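Local atomic coordinates of DUF3836 domain-containing protein (Bacteroides vulgatus, PDB entry 4R8O), a protein that is of unknown function, probably carries a signal sequence in its natural form and folds as a single-layer beta sheet thought to have evolved from beta-hairpin repeats. Residues K37-Y42 against E50-K55. Residues are numbered along the deposited sequence; the frame is centred on the assembly and turned at random.
Sequences KHNYKY and EDEAQK
Residues 37-42 and 50-55 run antiparallel as arms of a hairpin. Lys37 and Gln54 form a hydrogen-bonded pair: Lys37 N reaches Gln54 O at 2.9 Å, and Gln54 N gives a nearly straight bond to Lys37 O at 2.8 Å. Asn39 and Glu52 repeat the pattern, Asn39 N to Glu52 O at 2.8 Å and Glu52 N to Asn39 O at 2.9 Å. Glu50 N bonds only weakly to Lys41 O.

On the face shared with Tyr40 and Ala53, His38 and Asp51 meet diagonally, across the Asn39-Glu52 pair. Asp51 CG anti to its backbone N (chi1 170°) and His38 CG anti to its carbonyl carbon bring the tips together. His38 ND1 donates to Asp51 OD1 at 2.5 Å, on the syn lone pair. The bond is bent, 138° at the hydrogen, with Asp51 OD1 27° out of the ring plane. Asp51 CG also sits 3.6 Å from Tyr40 CE1. An alanine in place of Asp51 would probably leave His38 ND1 without this acceptor and loosen the packing beside Tyr40.

On the other face, Asn39 ND2 gives a bent bond to Gln54 OE1 at 3.0 Å, from above the acceptor's carbonyl plane. Asn39 OD1 bonds weakly to Ser21 OG. Gln54 NE2 is taken by Asn65, and Glu52 OE2 by Tyr92 OH. Flanked by strands 18-28 and 62-73, this is a central beta hairpin of the single-layer antiparallel sheet.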
loop_
_atom_site.group_PDB
_atom_site.type_symbol
_atom_site.label_atom_id
_atom_site.label_comp_id
_atom_site.label_asym_id
_atom_site.label_seq_id
_atom_site.Cartn_x
_atom_site.Cartn_y
_atom_site.Cartn_z
ATOM N N LYS A 37 -1.848 -1.402 -6.666
ATOM C CA LYS A 37 -0.665 -2.215 -6.290
ATOM C C LYS A 37 -0.264 -1.832 -4.900
ATOM O O LYS A 37 -0.112 -0.643 -4.599
ATOM C CB LYS A 37 0.481 -1.929 -7.244
ATOM C CG LYS A 37 1.662 -2.890 -7.152
ATOM C CD LYS A 37 2.733 -2.459 -8.126
ATOM C CE LYS A 37 3.982 -3.308 -8.004
ATOM N NZ LYS A 37 5.181 -2.548 -8.438
ATOM N N HIS A 38 -0.124 -2.823 -4.034
ATOM C CA HIS A 38 0.283 -2.575 -2.660
ATOM C C HIS A 38 1.722 -3.029 -2.524
ATOM O O HIS A 38 2.018 -4.176 -2.807
ATOM C CB HIS A 38 -0.525 -3.404 -1.704
ATOM C CG HIS A 38 -1.873 -2.862 -1.378
ATOM N ND1 HIS A 38 -2.047 -1.820 -0.499
ATOM C CD2 HIS A 38 -3.116 -3.295 -1.708
ATOM C CE1 HIS A 38 -3.342 -1.614 -0.322
ATOM N NE2 HIS A 38 -4.016 -2.500 -1.041
ATOM N N ASN A 39 2.604 -2.163 -2.072
ATOM C CA ASN A 39 4.011 -2.546 -1.838
ATOM C C ASN A 39 4.217 -2.500 -0.337
ATOM O O ASN A 39 3.973 -1.481 0.271
ATOM C CB ASN A 39 4.892 -1.566 -2.560
ATOM C CG ASN A 39 4.590 -1.523 -4.066
ATOM O OD1 ASN A 39 4.572 -2.575 -4.733
ATOM N ND2 ASN A 39 4.332 -0.331 -4.607
ATOM N N TYR A 40 4.622 -3.630 0.246
ATOM C CA TYR A 40 4.770 -3.810 1.684
ATOM C C TYR A 40 6.239 -3.893 2.129
ATOM O O TYR A 40 7.039 -4.455 1.408
ATOM C CB TYR A 40 4.136 -5.140 2.069
ATOM C CG TYR A 40 2.720 -5.266 1.661
ATOM C CD1 TYR A 40 1.739 -4.560 2.323
ATOM C CD2 TYR A 40 2.345 -6.117 0.630
ATOM C CE1 TYR A 40 0.404 -4.681 1.959
ATOM C CE2 TYR A 40 1.023 -6.254 0.246
ATOM C CZ TYR A 40 0.051 -5.531 0.913
ATOM O OH TYR A 40 -1.264 -5.635 0.532
ATOM N N LYS A 41 6.560 -3.377 3.322
ATOM C CA LYS A 41 7.909 -3.454 3.923
ATOM C C LYS A 41 7.740 -4.028 5.295
ATOM O O LYS A 41 6.701 -3.848 5.909
ATOM C CB LYS A 41 8.560 -2.072 4.050
ATOM C CG LYS A 41 8.463 -1.252 2.776
ATOM C CD LYS A 41 9.514 -0.165 2.593
ATOM C CE LYS A 41 9.709 0.137 1.089
ATOM N NZ LYS A 41 10.007 -1.034 0.177
ATOM N N TYR A 42 8.760 -4.700 5.800
ATOM C CA TYR A 42 8.683 -5.363 7.122
ATOM C C TYR A 42 9.892 -4.964 7.936
ATOM O O TYR A 42 10.862 -4.493 7.371
ATOM C CB TYR A 42 8.589 -6.890 6.928
ATOM C CG TYR A 42 7.304 -7.332 6.211
ATOM C CD1 TYR A 42 7.154 -7.175 4.831
ATOM C CD2 TYR A 42 6.231 -7.876 6.912
ATOM C CE1 TYR A 42 5.972 -7.537 4.166
ATOM C CE2 TYR A 42 5.038 -8.239 6.256
ATOM C CZ TYR A 42 4.916 -8.066 4.885
ATOM O OH TYR A 42 3.759 -8.425 4.225
ATOM N N GLU A 50 5.149 -0.821 6.304
ATOM C CA GLU A 50 4.502 0.061 5.330
ATOM C C GLU A 50 3.489 -0.724 4.547
ATOM O O GLU A 50 3.443 -1.939 4.584
ATOM C CB GLU A 50 5.531 0.609 4.362
ATOM C CG GLU A 50 5.234 1.963 3.735
ATOM C CD GLU A 50 6.500 2.508 3.124
ATOM O OE1 GLU A 50 7.444 2.852 3.895
ATOM O OE2 GLU A 50 6.605 2.513 1.888
ATOM N N ASP A 51 2.666 0.007 3.836
ATOM C CA ASP A 51 1.716 -0.547 2.900
ATOM C C ASP A 51 1.437 0.576 1.947
ATOM O O ASP A 51 0.474 1.296 2.122
ATOM C CB ASP A 51 0.426 -1.005 3.641
ATOM C CG ASP A 51 -0.721 -1.389 2.693
ATOM O OD1 ASP A 51 -0.586 -1.191 1.469
ATOM O OD2 ASP A 51 -1.763 -1.910 3.180
ATOM N N GLU A 52 2.290 0.719 0.961
ATOM C CA GLU A 52 2.145 1.763 -0.042
ATOM C C GLU A 52 1.107 1.333 -1.065
ATOM O O GLU A 52 1.228 0.277 -1.671
ATOM C CB GLU A 52 3.484 1.990 -0.731
ATOM C CG GLU A 52 3.513 3.219 -1.596
ATOM C CD GLU A 52 4.787 3.340 -2.398
ATOM O OE1 GLU A 52 5.787 2.643 -2.103
ATOM O OE2 GLU A 52 4.803 4.151 -3.326
ATOM N N ALA A 53 0.125 2.182 -1.294
ATOM C CA ALA A 53 -1.049 1.888 -2.150
ATOM C C ALA A 53 -0.962 2.727 -3.393
ATOM O O ALA A 53 -1.175 3.936 -3.318
ATOM C CB ALA A 53 -2.296 2.257 -1.395
ATOM N N GLN A 54 -0.606 2.116 -4.520
ATOM C CA GLN A 54 -0.475 2.842 -5.779
ATOM C C GLN A 54 -1.659 2.551 -6.659
ATOM O O GLN A 54 -2.212 1.463 -6.601
ATOM C CB GLN A 54 0.807 2.441 -6.472
ATOM C CG GLN A 54 2.022 2.973 -5.777
ATOM C CD GLN A 54 3.298 2.633 -6.526
ATOM O OE1 GLN A 54 3.539 1.481 -6.836
ATOM N NE2 GLN A 54 4.133 3.639 -6.797
ATOM N N LYS A 55 -2.010 3.517 -7.490
ATOM C CA LYS A 55 -3.113 3.391 -8.423
ATOM C C LYS A 55 -2.596 3.368 -9.859
ATOM O O LYS A 55 -1.606 4.019 -10.196
ATOM C CB LYS A 55 -4.100 4.547 -8.213
ATOM C CG LYS A 55 -3.498 5.966 -8.176
ATOM C CD LYS A 55 -4.475 7.079 -8.587
ATOM C CE LYS A 55 -4.995 6.876 -10.013
ATOM N NZ LYS A 55 -5.448 8.130 -10.672
#